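Local coordinates for hydrogenase 3 maturation protease (Escherichia coli, PDB 2E85), which cleaves a 32-residue peptide from the C-terminus of the precursor of HycE, the large subunit of hydrogenase 3, during maturation of that enzyme, at residues R60-D65 with Q140-W145. The protein carries 1 engineered substitution. Numbering follows the deposited sequence.
Sequences RLLIVD and QRLEGW. With CA (calcium ion), chain F; CA (calcium ion), chain H.
Leu62 and Arg60, on the same side of strand 60-66 in the central sheet of this alpha/beta fold, meet the type II beta turn from Leu142 to Trp145 that follows helix 129-141. The contact ties the first half of the strand to that turn, away from the calcium site that Asp65 OD1 helps form farther along. The apolar part is Leu62 packed against one face of the indole. Leu62 CD2 makes a CH-pi contact over the Trp145 six-membered ring, 3.9 Å from its centroid and 15° off the normal, and the same methyl touches CD2 of Leu142 at 3.8 Å. With CG of Trp145 anti to the backbone N (chi1 -174°), the ring reaches back to the sheet, where Ile112 of the neighbouring strand also touches it.

The polar part belongs to Arg60. Its NH1 donates to Trp145 O at 3.1 Å, a bent bond (139° at the hydrogen) arriving from above the carbonyl plane, while the guanidinium stands nearly upright to the indole. Asp6 forms a salt bridge with NE. A leucine here would probably cost Asp6 this salt bridge and Trp145 O its direct side-chain donor. One water accepts from Arg60 NH2 at 3.1 Å and donates to Trp145 O at a short 2.5 Å.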
# COMPACT_ATOMS: atom_id res chain seq x y z
N ARG B 60 -4.81 18.95 -5.44
CA ARG B 60 -6.07 18.28 -5.13
C ARG B 60 -6.13 16.97 -5.90
O ARG B 60 -5.80 16.92 -7.07
CB ARG B 60 -7.26 19.16 -5.52
CG ARG B 60 -8.63 18.47 -5.52
CD ARG B 60 -9.73 19.49 -5.57
NE ARG B 60 -9.77 20.23 -6.83
CZ ARG B 60 -10.67 21.16 -7.13
NH1 ARG B 60 -11.63 21.47 -6.25
NH2 ARG B 60 -10.64 21.76 -8.30
N LEU B 61 -6.51 15.91 -5.19
CA LEU B 61 -6.63 14.58 -5.78
C LEU B 61 -8.06 14.04 -5.54
O LEU B 61 -8.50 13.96 -4.39
CB LEU B 61 -5.64 13.64 -5.14
CG LEU B 61 -5.79 12.16 -5.57
CD1 LEU B 61 -5.41 11.94 -7.00
CD2 LEU B 61 -4.98 11.27 -4.64
N LEU B 62 -8.73 13.66 -6.63
CA LEU B 62 -10.04 13.01 -6.59
C LEU B 62 -9.85 11.56 -7.02
O LEU B 62 -9.27 11.31 -8.08
CB LEU B 62 -11.01 13.69 -7.56
CG LEU B 62 -12.41 13.11 -7.73
CD1 LEU B 62 -13.21 12.93 -6.40
CD2 LEU B 62 -13.23 13.91 -8.70
N ILE B 63 -10.39 10.64 -6.24
CA ILE B 63 -10.32 9.22 -6.57
C ILE B 63 -11.73 8.75 -6.77
O ILE B 63 -12.59 9.00 -5.92
CB ILE B 63 -9.69 8.42 -5.41
CG1 ILE B 63 -8.29 8.95 -5.13
CG2 ILE B 63 -9.65 6.92 -5.72
CD1 ILE B 63 -7.69 8.52 -3.79
N VAL B 64 -11.99 8.09 -7.90
CA VAL B 64 -13.32 7.59 -8.22
C VAL B 64 -13.25 6.08 -8.42
O VAL B 64 -12.44 5.59 -9.22
CB VAL B 64 -13.87 8.24 -9.52
CG1 VAL B 64 -15.15 7.50 -10.02
CG2 VAL B 64 -14.08 9.78 -9.33
N ASP B 65 -14.11 5.35 -7.71
CA ASP B 65 -14.05 3.89 -7.73
C ASP B 65 -15.44 3.34 -7.47
O ASP B 65 -16.15 3.84 -6.61
CB ASP B 65 -13.10 3.42 -6.61
CG ASP B 65 -12.78 1.91 -6.69
OD1 ASP B 65 -13.16 1.24 -7.66
OD2 ASP B 65 -12.08 1.40 -5.78
N GLN B 140 -19.99 15.26 -15.29
CA GLN B 140 -20.56 16.59 -15.47
C GLN B 140 -20.27 17.51 -14.30
O GLN B 140 -20.52 18.72 -14.38
CB GLN B 140 -22.06 16.48 -15.72
CG GLN B 140 -22.33 15.84 -17.08
CD GLN B 140 -21.99 16.70 -18.30
OE1 GLN B 140 -21.68 17.89 -18.19
NE2 GLN B 140 -22.07 16.10 -19.49
N ARG B 141 -19.74 16.97 -13.21
CA ARG B 141 -19.39 17.85 -12.10
C ARG B 141 -17.92 18.18 -12.08
O ARG B 141 -17.49 19.00 -11.29
CB ARG B 141 -19.86 17.30 -10.76
CG ARG B 141 -21.38 17.23 -10.79
CD ARG B 141 -22.08 17.61 -9.56
NE ARG B 141 -23.37 16.97 -9.62
CZ ARG B 141 -24.00 16.47 -8.58
NH1 ARG B 141 -23.46 16.62 -7.37
NH2 ARG B 141 -25.18 15.86 -8.74
N LEU B 142 -17.14 17.54 -12.96
CA LEU B 142 -15.67 17.76 -12.96
C LEU B 142 -15.29 19.21 -13.29
O LEU B 142 -14.35 19.77 -12.72
CB LEU B 142 -14.96 16.80 -13.91
CG LEU B 142 -14.93 15.32 -13.55
CD1 LEU B 142 -14.29 14.49 -14.66
CD2 LEU B 142 -14.21 15.04 -12.19
N GLU B 143 -16.02 19.82 -14.21
CA GLU B 143 -15.71 21.19 -14.56
C GLU B 143 -16.17 22.11 -13.44
O GLU B 143 -17.33 22.08 -13.03
CB GLU B 143 -16.37 21.56 -15.87
CG GLU B 143 -16.28 23.05 -16.15
CD GLU B 143 -16.92 23.39 -17.45
OE1 GLU B 143 -16.63 22.69 -18.45
OE2 GLU B 143 -17.72 24.36 -17.48
N GLY B 144 -15.27 22.92 -12.91
CA GLY B 144 -15.64 23.80 -11.81
C GLY B 144 -15.91 23.13 -10.47
O GLY B 144 -16.45 23.77 -9.56
N TRP B 145 -15.54 21.86 -10.34
CA TRP B 145 -15.61 21.13 -9.07
C TRP B 145 -15.11 21.95 -7.89
O TRP B 145 -14.02 22.48 -7.92
CB TRP B 145 -14.75 19.87 -9.16
CG TRP B 145 -14.86 18.98 -7.97
CD1 TRP B 145 -14.34 19.18 -6.71
CD2 TRP B 145 -15.50 17.70 -7.94
NE1 TRP B 145 -14.64 18.12 -5.90
CE2 TRP B 145 -15.34 17.19 -6.63
CE3 TRP B 145 -16.18 16.94 -8.89
CZ2 TRP B 145 -15.87 15.96 -6.25
CZ3 TRP B 145 -16.69 15.72 -8.51
CH2 TRP B 145 -16.52 15.23 -7.20
CA CA F . -13.69 -1.01 -7.65
CA CA H . -17.83 23.94 -20.10
O HOH W 1 -12.69 23.64 -9.72
O HOH W 2 -12.73 -1.15 -5.44
O HOH W 3 -11.31 -1.38 -7.28
O HOH W 4 -14.31 -2.91 -6.62
O HOH W 5 -16.55 24.80 -21.37
O HOH W 6 -19.53 22.50 -19.37